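Local structure of type 4 fimbrial biogenesis protein PilY1 (Pseudomonas aeruginosa, 3HX6) at residues A150-L155 / D170-A175; K57-T62 / V141-F146; A209-N214 / S252-A257. The protein primes type IV pilus assembly, probably stabilises pilus fibres by opposing PilT-driven retraction, and binds calcium, which seems essential for twitching motility. The protein carries 3 engineered substitutions. All coordinates share one frame; numbering follows the deposited sequence.

Contact 1: residues A150-L155 / D170-A175; sequences AWHTVL and DVTDPA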
loop_
_atom_site.group_PDB
_atom_site.type_symbol
_atom_site.label_atom_id
_atom_site.label_comp_id
_atom_site.label_asym_id
_atom_site.label_seq_id
_atom_site.Cartn_x
_atom_site.Cartn_y
_atom_site.Cartn_z
ATOM N N ALA A 150 16.819 16.713 -16.840
ATOM C CA ALA A 150 16.681 15.447 -16.134
ATOM C C ALA A 150 15.835 15.543 -14.872
ATOM O O ALA A 150 15.549 16.634 -14.372
ATOM C CB ALA A 150 18.062 14.902 -15.784
ATOM N N TRP A 151 15.429 14.386 -14.368
ATOM C CA TRP A 151 14.652 14.326 -13.145
ATOM C C TRP A 151 15.616 14.373 -11.972
ATOM O O TRP A 151 16.720 13.838 -12.049
ATOM C CB TRP A 151 13.828 13.039 -13.091
ATOM C CG TRP A 151 12.635 13.092 -13.974
ATOM C CD1 TRP A 151 12.523 12.592 -15.234
ATOM C CD2 TRP A 151 11.392 13.731 -13.679
ATOM N NE1 TRP A 151 11.282 12.881 -15.748
ATOM C CE2 TRP A 151 10.568 13.581 -14.814
ATOM C CE3 TRP A 151 10.895 14.421 -12.564
ATOM C CZ2 TRP A 151 9.268 14.097 -14.871
ATOM C CZ3 TRP A 151 9.597 14.938 -12.620
ATOM C CH2 TRP A 151 8.803 14.770 -13.767
ATOM N N HIS A 152 15.194 15.028 -10.897
ATOM C CA HIS A 152 15.997 15.158 -9.686
ATOM C C HIS A 152 15.029 15.094 -8.527
ATOM O O HIS A 152 13.817 15.258 -8.711
ATOM C CB HIS A 152 16.668 16.533 -9.596
ATOM C CG HIS A 152 17.463 16.911 -10.802
ATOM N ND1 HIS A 152 18.820 16.686 -10.898
ATOM C CD2 HIS A 152 17.095 17.505 -11.961
ATOM C CE1 HIS A 152 19.251 17.126 -12.067
ATOM N NE2 HIS A 152 18.226 17.627 -12.731
ATOM N N THR A 153 15.563 14.846 -7.338
ATOM C CA THR A 153 14.750 14.862 -6.137
ATOM C C THR A 153 15.324 16.081 -5.441
ATOM O O THR A 153 16.535 16.166 -5.208
ATOM C CB THR A 153 14.943 13.623 -5.252
ATOM O OG1 THR A 153 14.488 12.457 -5.952
ATOM C CG2 THR A 153 14.129 13.777 -3.974
ATOM N N VAL A 154 14.469 17.048 -5.147
ATOM C CA VAL A 154 14.934 18.267 -4.514
ATOM C C VAL A 154 14.377 18.420 -3.109
ATOM O O VAL A 154 13.400 17.774 -2.741
ATOM C CB VAL A 154 14.538 19.506 -5.357
ATOM C CG1 VAL A 154 13.020 19.707 -5.316
ATOM C CG2 VAL A 154 15.247 20.741 -4.841
ATOM N N LEU A 155 15.027 19.274 -2.329
ATOM C CA LEU A 155 14.610 19.563 -0.969
ATOM C C LEU A 155 14.618 21.079 -0.841
ATOM O O LEU A 155 15.617 21.726 -1.130
ATOM C CB LEU A 155 15.578 18.930 0.046
ATOM C CG LEU A 155 15.296 19.197 1.530
ATOM C CD1 LEU A 155 15.971 18.140 2.391
ATOM C CD2 LEU A 155 15.779 20.589 1.902
ATOM N N ASP A 170 19.757 19.646 -4.062
ATOM C CA ASP A 170 19.500 18.547 -4.980
ATOM C C ASP A 170 19.822 17.345 -4.112
ATOM O O ASP A 170 20.982 17.101 -3.786
ATOM C CB ASP A 170 20.448 18.577 -6.181
ATOM C CG ASP A 170 20.150 17.471 -7.179
ATOM O OD1 ASP A 170 19.862 16.334 -6.743
ATOM O OD2 ASP A 170 20.207 17.733 -8.397
ATOM N N VAL A 171 18.793 16.603 -3.732
ATOM C CA VAL A 171 18.970 15.459 -2.857
ATOM C C VAL A 171 18.770 14.108 -3.563
ATOM O O VAL A 171 18.543 13.077 -2.928
ATOM C CB VAL A 171 18.015 15.623 -1.641
ATOM C CG1 VAL A 171 16.795 14.720 -1.773
ATOM C CG2 VAL A 171 18.774 15.392 -0.363
ATOM N N THR A 172 18.876 14.122 -4.887
ATOM C CA THR A 172 18.711 12.914 -5.688
ATOM C C THR A 172 19.692 11.827 -5.246
ATOM O O THR A 172 19.333 10.657 -5.142
ATOM C CB THR A 172 18.950 13.208 -7.176
ATOM O OG1 THR A 172 18.188 14.359 -7.560
ATOM C CG2 THR A 172 18.539 12.015 -8.029
ATOM N N ASP A 173 20.934 12.225 -4.991
ATOM C CA ASP A 173 21.964 11.289 -4.553
ATOM C C ASP A 173 22.410 11.664 -3.141
ATOM O O ASP A 173 23.167 12.616 -2.951
ATOM C CB ASP A 173 23.154 11.328 -5.524
ATOM C CG ASP A 173 24.288 10.384 -5.116
ATOM O OD1 ASP A 173 24.037 9.411 -4.372
ATOM O OD2 ASP A 173 25.434 10.616 -5.559
ATOM N N PRO A 174 21.935 10.916 -2.132
ATOM C CA PRO A 174 22.289 11.183 -0.733
ATOM C C PRO A 174 23.794 11.260 -0.496
ATOM O O PRO A 174 24.258 11.997 0.376
ATOM C CB PRO A 174 21.633 10.023 0.020
ATOM C CG PRO A 174 21.616 8.922 -0.997
ATOM C CD PRO A 174 21.191 9.650 -2.247
ATOM N N ALA A 175 24.549 10.503 -1.281
ATOM C CA ALA A 175 25.998 10.484 -1.155
ATOM C C ALA A 175 26.606 11.710 -1.824
ATOM O O ALA A 175 27.800 11.972 -1.692
ATOM C CB ALA A 175 26.558 9.213 -1.781
HETATM O O HOH W 1 20.701 14.835 -9.504
#
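Thr-172 and Thr-153 are joined through a hydroxyl: the backbone N of Thr-153 donates to Thr-172 OG1 at 2.7 Å, in a nearly straight bond of 166°. The same oxygen gives its own proton to Asp-170 OD1, so a single threonine hydroxyl is gripped as acceptor and as donor. Its first torsion (chi1 -49°) puts OG1 anti to the carbonyl carbon and the methyl anti to the backbone N, which turns the hydroxyl to the strand. Aspartate suits position 170 because its short side chain, with CG anti to the backbone N (chi1 -177°), reaches forward to the chain that follows. OD1 there accepts from Thr-172 N at 3.1 Å, closing an Asx turn, and from Thr-172 OG1 at 2.7 Å, on the syn side and somewhat out of the carboxylate plane.

The turn marks where strand 165-170 leaves strand 150-158 of a four-stranded antiparallel propeller blade. Val-154 and Asp-170 still form a non-hydrogen-bonded pair, and Val-171 N donates to Thr-153 O at 2.7 Å; on the N-H side of Thr-153 the hydroxyl of Thr-172 accepts, where a regular ladder would be expected to offer a backbone carbonyl.

The His-152 ring stands almost perpendicular to the Asp-170 carboxylate, with ND1 3.0 Å from Asp-170 OD2. Water 1 also lies 3.0 Å from His-152 ND1, while NE2 bonds to Phe-147 O. The methyl carbon Thr-153 CG2 meets Val-171 CG1 at 3.6 Å, two beta-branched side chains meeting at a slant. Arg-84 reaches both Thr-153 OG1 and the carbonyl of Thr-172.

Contact 2: residues K57-T62 / V141-F146; sequences KAQYLT and VVADAF
On strand 141-147, the first strand of a four-stranded propeller blade, Asp-144 exchanges hydrogen bonds with Gln-59 in the loop that follows strand 54-55. The exchange is reciprocal, each residue offering its backbone N to the side chain of the other. Gln-59 N donates to Asp-144 OD2 at 2.6 Å and 163°, coming in from above the carboxylate plane. In return Asp-144 N donates to Gln-59 OE1 at 2.8 Å and 161°, tilted a little from the plane of the amide carbonyl. Glutamine has the length this needs: with CG anti to the backbone N (chi1 166°) and the chain extended beyond it, the amide oxygen arrives over Ala-143, whose CB lies 3.3 Å from Gln-59 OE1. A small alanine gives it room.

Strand 54-55 belongs to the preceding sheet, so the pair of bonds ties the exit of one blade's first strand to the first strand of the next. The aspartate is buried, and its carboxylate has several partners, which would be expected to stabilise a negative charge: OD2 also bonds Tyr-74 OH on helix 74-82, and Asp-144 OD1 bonds Thr-153 OG1 and, at 2.7 Å, water 2, which links it to the carbonyl of Lys-57.

Tyr-60 adds a second contact with Asp-144. Its ring and the Asp-144 side chain lie alongside each other, running opposite ways, ring and carboxylate planes nearly perpendicular, with Tyr-60 CE2 3.5 Å from Asp-144 CB. The hydroxyl oxygen Tyr-60 OH comes to 2.9 Å from Asp-144 O, which lies at the ring edge. One face of the ring carries Gln-59 CB over its centre, and Trp-208 of strand 208-213 touches the same tyrosine.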
loop_
_atom_site.group_PDB
_atom_site.type_symbol
_atom_site.label_atom_id
_atom_site.label_comp_id
_atom_site.label_asym_id
_atom_site.label_seq_id
_atom_site.Cartn_x
_atom_site.Cartn_y
_atom_site.Cartn_z
ATOM N N LYS A 57 12.001 6.235 -2.625
ATOM C CA LYS A 57 11.622 5.945 -4.005
ATOM C C LYS A 57 11.177 7.202 -4.749
ATOM O O LYS A 57 11.021 8.274 -4.151
ATOM C CB LYS A 57 10.473 4.934 -4.044
ATOM C CG LYS A 57 10.824 3.536 -3.571
ATOM C CD LYS A 57 9.695 2.572 -3.907
ATOM C CE LYS A 57 10.033 1.147 -3.503
ATOM N NZ LYS A 57 8.992 0.181 -3.966
ATOM N N ALA A 58 10.974 7.060 -6.058
ATOM C CA ALA A 58 10.519 8.171 -6.883
ATOM C C ALA A 58 9.176 8.596 -6.301
ATOM O O ALA A 58 8.401 7.761 -5.831
ATOM C CB ALA A 58 10.354 7.728 -8.326
ATOM N N GLN A 59 8.908 9.893 -6.329
ATOM C CA GLN A 59 7.674 10.416 -5.771
ATOM C C GLN A 59 6.416 10.132 -6.580
ATOM O O GLN A 59 5.351 9.918 -6.010
ATOM C CB GLN A 59 7.808 11.927 -5.554
ATOM C CG GLN A 59 6.490 12.638 -5.296
ATOM C CD GLN A 59 6.670 14.113 -4.991
ATOM O OE1 GLN A 59 7.549 14.773 -5.545
ATOM N NE2 GLN A 59 5.820 14.642 -4.117
ATOM N N TYR A 60 6.532 10.114 -7.902
ATOM C CA TYR A 60 5.360 9.911 -8.747
ATOM C C TYR A 60 5.291 8.563 -9.447
ATOM O O TYR A 60 6.236 7.776 -9.423
ATOM C CB TYR A 60 5.297 11.006 -9.821
ATOM C CG TYR A 60 5.621 12.405 -9.334
ATOM C CD1 TYR A 60 4.840 13.030 -8.363
ATOM C CD2 TYR A 60 6.715 13.104 -9.846
ATOM C CE1 TYR A 60 5.143 14.323 -7.910
ATOM C CE2 TYR A 60 7.025 14.393 -9.403
ATOM C CZ TYR A 60 6.238 14.997 -8.432
ATOM O OH TYR A 60 6.557 16.260 -7.968
ATOM N N LEU A 61 4.142 8.313 -10.064
ATOM C CA LEU A 61 3.934 7.103 -10.837
ATOM C C LEU A 61 4.281 7.538 -12.247
ATOM O O LEU A 61 3.861 8.606 -12.698
ATOM C CB LEU A 61 2.475 6.651 -10.774
ATOM C CG LEU A 61 1.998 6.061 -9.445
ATOM C CD1 LEU A 61 0.563 5.599 -9.596
ATOM C CD2 LEU A 61 2.893 4.895 -9.035
ATOM N N THR A 62 5.053 6.717 -12.940
ATOM C CA THR A 62 5.475 7.043 -14.286
ATOM C C THR A 62 4.376 7.516 -15.235
ATOM O O THR A 62 4.582 8.470 -15.983
ATOM C CB THR A 62 6.214 5.858 -14.920
ATOM O OG1 THR A 62 7.423 5.620 -14.191
ATOM C CG2 THR A 62 6.557 6.157 -16.370
ATOM N N VAL A 141 10.679 20.614 2.416
ATOM C CA VAL A 141 9.832 19.975 1.422
ATOM C C VAL A 141 10.719 19.216 0.441
ATOM O O VAL A 141 11.711 19.758 -0.050
ATOM C CB VAL A 141 9.015 21.025 0.643
ATOM C CG1 VAL A 141 8.430 20.406 -0.620
ATOM C CG2 VAL A 141 7.909 21.576 1.525
ATOM N N VAL A 142 10.384 17.958 0.173
ATOM C CA VAL A 142 11.154 17.174 -0.786
ATOM C C VAL A 142 10.206 16.795 -1.914
ATOM O O VAL A 142 9.047 16.475 -1.673
ATOM C CB VAL A 142 11.745 15.881 -0.162
ATOM C CG1 VAL A 142 12.657 16.240 1.005
ATOM C CG2 VAL A 142 10.628 14.949 0.297
ATOM N N ALA A 143 10.690 16.844 -3.145
ATOM C CA ALA A 143 9.846 16.504 -4.275
ATOM C C ALA A 143 10.694 16.185 -5.486
ATOM O O ALA A 143 11.879 16.518 -5.532
ATOM C CB ALA A 143 8.901 17.668 -4.593
ATOM N N ASP A 144 10.089 15.510 -6.456
ATOM C CA ASP A 144 10.786 15.200 -7.691
ATOM C C ASP A 144 10.478 16.353 -8.632
ATOM O O ASP A 144 9.351 16.844 -8.673
ATOM C CB ASP A 144 10.289 13.882 -8.287
ATOM C CG ASP A 144 10.809 12.672 -7.533
ATOM O OD1 ASP A 144 11.746 12.837 -6.729
ATOM O OD2 ASP A 144 10.292 11.559 -7.753
ATOM N N ALA A 145 11.486 16.810 -9.360
ATOM C CA ALA A 145 11.301 17.910 -10.289
ATOM C C ALA A 145 12.179 17.685 -11.509
ATOM O O ALA A 145 13.159 16.951 -11.452
ATOM C CB ALA A 145 11.657 19.238 -9.615
ATOM N N PHE A 146 11.823 18.326 -12.609
ATOM C CA PHE A 146 12.580 18.179 -13.837
ATOM C C PHE A 146 13.228 19.498 -14.227
ATOM O O PHE A 146 12.559 20.527 -14.302
ATOM C CB PHE A 146 11.642 17.695 -14.946
ATOM C CG PHE A 146 12.337 17.320 -16.223
ATOM C CD1 PHE A 146 12.468 18.240 -17.256
ATOM C CD2 PHE A 146 12.820 16.026 -16.411
ATOM C CE1 PHE A 146 13.065 17.878 -18.465
ATOM C CE2 PHE A 146 13.421 15.650 -17.615
ATOM C CZ PHE A 146 13.541 16.579 -18.643
HETATM O O HOH W 2 11.791 11.028 -4.721
#

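Contact 3: residues A209-N214 / S252-A257; sequences AVVTGN and SSPRLA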
loop_
_atom_site.group_PDB
_atom_site.type_symbol
_atom_site.label_atom_id
_atom_site.label_comp_id
_atom_site.label_asym_id
_atom_site.label_seq_id
_atom_site.Cartn_x
_atom_site.Cartn_y
_atom_site.Cartn_z
ATOM N N ALA A 209 8.985 24.821 -10.858
ATOM C CA ALA A 209 9.283 25.926 -9.970
ATOM C C ALA A 209 8.907 25.644 -8.534
ATOM O O ALA A 209 8.184 24.691 -8.223
ATOM C CB ALA A 209 8.550 27.177 -10.437
ATOM N N VAL A 210 9.431 26.481 -7.654
ATOM C CA VAL A 210 9.096 26.398 -6.250
ATOM C C VAL A 210 8.053 27.487 -6.137
ATOM O O VAL A 210 8.330 28.647 -6.444
ATOM C CB VAL A 210 10.283 26.748 -5.349
ATOM C CG1 VAL A 210 9.794 26.997 -3.914
ATOM C CG2 VAL A 210 11.296 25.607 -5.376
ATOM N N VAL A 211 6.844 27.113 -5.746
ATOM C CA VAL A 211 5.776 28.086 -5.594
ATOM C C VAL A 211 5.430 28.155 -4.123
ATOM O O VAL A 211 5.013 27.164 -3.527
ATOM C CB VAL A 211 4.551 27.682 -6.425
ATOM C CG1 VAL A 211 3.456 28.734 -6.291
ATOM C CG2 VAL A 211 4.976 27.530 -7.891
ATOM N N THR A 212 5.612 29.329 -3.535
ATOM C CA THR A 212 5.352 29.492 -2.120
ATOM C C THR A 212 4.916 30.912 -1.776
ATOM O O THR A 212 4.927 31.793 -2.630
ATOM C CB THR A 212 6.627 29.141 -1.328
ATOM O OG1 THR A 212 6.330 29.077 0.069
ATOM C CG2 THR A 212 7.714 30.180 -1.587
ATOM N N GLY A 213 4.510 31.123 -0.525
ATOM C CA GLY A 213 4.108 32.449 -0.092
ATOM C C GLY A 213 5.376 33.192 0.291
ATOM O O GLY A 213 6.378 32.553 0.620
ATOM N N ASN A 214 5.356 34.523 0.252
ATOM C CA ASN A 214 6.551 35.292 0.597
ATOM C C ASN A 214 6.887 35.198 2.082
ATOM O O ASN A 214 7.993 35.529 2.508
ATOM C CB ASN A 214 6.384 36.759 0.193
ATOM C CG ASN A 214 5.355 37.489 1.034
ATOM O OD1 ASN A 214 4.227 37.026 1.197
ATOM N ND2 ASN A 214 5.740 38.646 1.565
ATOM N N SER A 252 0.808 32.900 2.924
ATOM C CA SER A 252 1.126 31.593 3.496
ATOM C C SER A 252 1.265 30.477 2.462
ATOM O O SER A 252 1.375 30.741 1.262
ATOM C CB SER A 252 0.064 31.216 4.530
ATOM O OG SER A 252 -0.017 32.214 5.536
ATOM N N SER A 253 1.249 29.232 2.943
ATOM C CA SER A 253 1.401 28.048 2.100
ATOM C C SER A 253 0.366 27.946 0.989
ATOM O O SER A 253 -0.838 27.951 1.239
ATOM C CB SER A 253 1.330 26.782 2.961
ATOM O OG SER A 253 2.132 26.911 4.120
ATOM N N PRO A 254 0.825 27.831 -0.266
ATOM C CA PRO A 254 -0.151 27.729 -1.355
ATOM C C PRO A 254 -0.537 26.292 -1.668
ATOM O O PRO A 254 0.177 25.350 -1.305
ATOM C CB PRO A 254 0.583 28.365 -2.528
ATOM C CG PRO A 254 1.995 27.891 -2.294
ATOM C CD PRO A 254 2.181 28.078 -0.790
ATOM N N ARG A 255 -1.683 26.136 -2.323
ATOM C CA ARG A 255 -2.144 24.835 -2.772
ATOM C C ARG A 255 -2.315 25.005 -4.282
ATOM O O ARG A 255 -3.088 25.848 -4.741
ATOM C CB ARG A 255 -3.489 24.462 -2.146
ATOM C CG ARG A 255 -4.093 23.165 -2.703
ATOM C CD ARG A 255 -3.251 21.935 -2.347
ATOM N NE ARG A 255 -3.111 21.801 -0.902
ATOM C CZ ARG A 255 -2.414 20.847 -0.290
ATOM N NH1 ARG A 255 -1.782 19.918 -1.000
ATOM N NH2 ARG A 255 -2.332 20.836 1.035
ATOM N N LEU A 256 -1.580 24.227 -5.059
ATOM C CA LEU A 256 -1.694 24.327 -6.504
ATOM C C LEU A 256 -2.827 23.449 -7.008
ATOM O O LEU A 256 -3.099 22.388 -6.442
ATOM C CB LEU A 256 -0.371 23.936 -7.161
ATOM C CG LEU A 256 0.556 25.128 -7.432
ATOM C CD1 LEU A 256 0.729 25.977 -6.181
ATOM C CD2 LEU A 256 1.885 24.613 -7.937
ATOM N N ALA A 257 -3.497 23.906 -8.059
ATOM C CA ALA A 257 -4.606 23.160 -8.643
ATOM C C ALA A 257 -4.298 22.837 -10.094
ATOM O O ALA A 257 -3.819 23.692 -10.843
ATOM C CB ALA A 257 -5.897 23.971 -8.560
#
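Ser-252 meets Gly-213 through its carbonyl: the oxygen Ser-252 O lies 3.5 Å from Gly-213 CA, a CA-H...O contact bent to 132° at the hydrogen. Glycine suits this place because a beta carbon would be directed straight at that carbonyl. The hydroxyl of Ser-252 bonds to Tyr-216 OH and the carbonyl of Ile-328.

At Pro-254 the chain presents a ring to strand 208-213. Pro-254 CG rests 3.3 Å from Val-211 O, and Pro-254 CD lies 3.7 Å from Thr-212 CA, so the CG-CD edge of the pyrrolidine lies against the backbone of the other strand. Proline has no N-H to satisfy, which fits a surface where no hydrogen bond passes between the two strands.

Leu-256, two residues on, also sets its CB toward the partner, and its methyl CD1 reaches Val-211 CG1 at 3.9 Å, branch against branch. Val-211 holds CG1 anti to its backbone N (chi1 -178°), bringing that methyl to Leu-256 CD1 and also within 4.3 Å of Pro-254 CG. Branched aliphatic groups without polar ends are apt for so buried an interface.

The short strand axes come within 5.1 Å, their directions 134° apart, as expected where two adjacent four-stranded blades of the propeller pack, rather than neighbours in one sheet. Leu-225 of strand 223-229 touches both Val-211 and Pro-254. Leu-256 also touches Thr-199 and Ala-201 of strand 199-202 and Ala-268 of strand 267-272, while Pro-254 leans on Ala-270 of that last strand.

Overall arrangement
All three contacts lie in the beta-propeller of the C-terminal domain of PilY1 and follow one another along the chain in the order 2, 1, 3. Contacts 1 and 2, with centres 9 Å apart, share one four-stranded sheet, where strands 141-147 and 150-158 are antiparallel neighbours. Contact 1 is internal to that blade, whereas contact 2 ties it to the one before. Contact 3 joins the two following blades, its centre 21 Å from contact 1 and 17 Å from contact 2, without touching either. Strand 251-257 of contact 3 leads directly into the calcium-binding loop that begins at Asp-258, placing the metal beside a blade-to-blade interface.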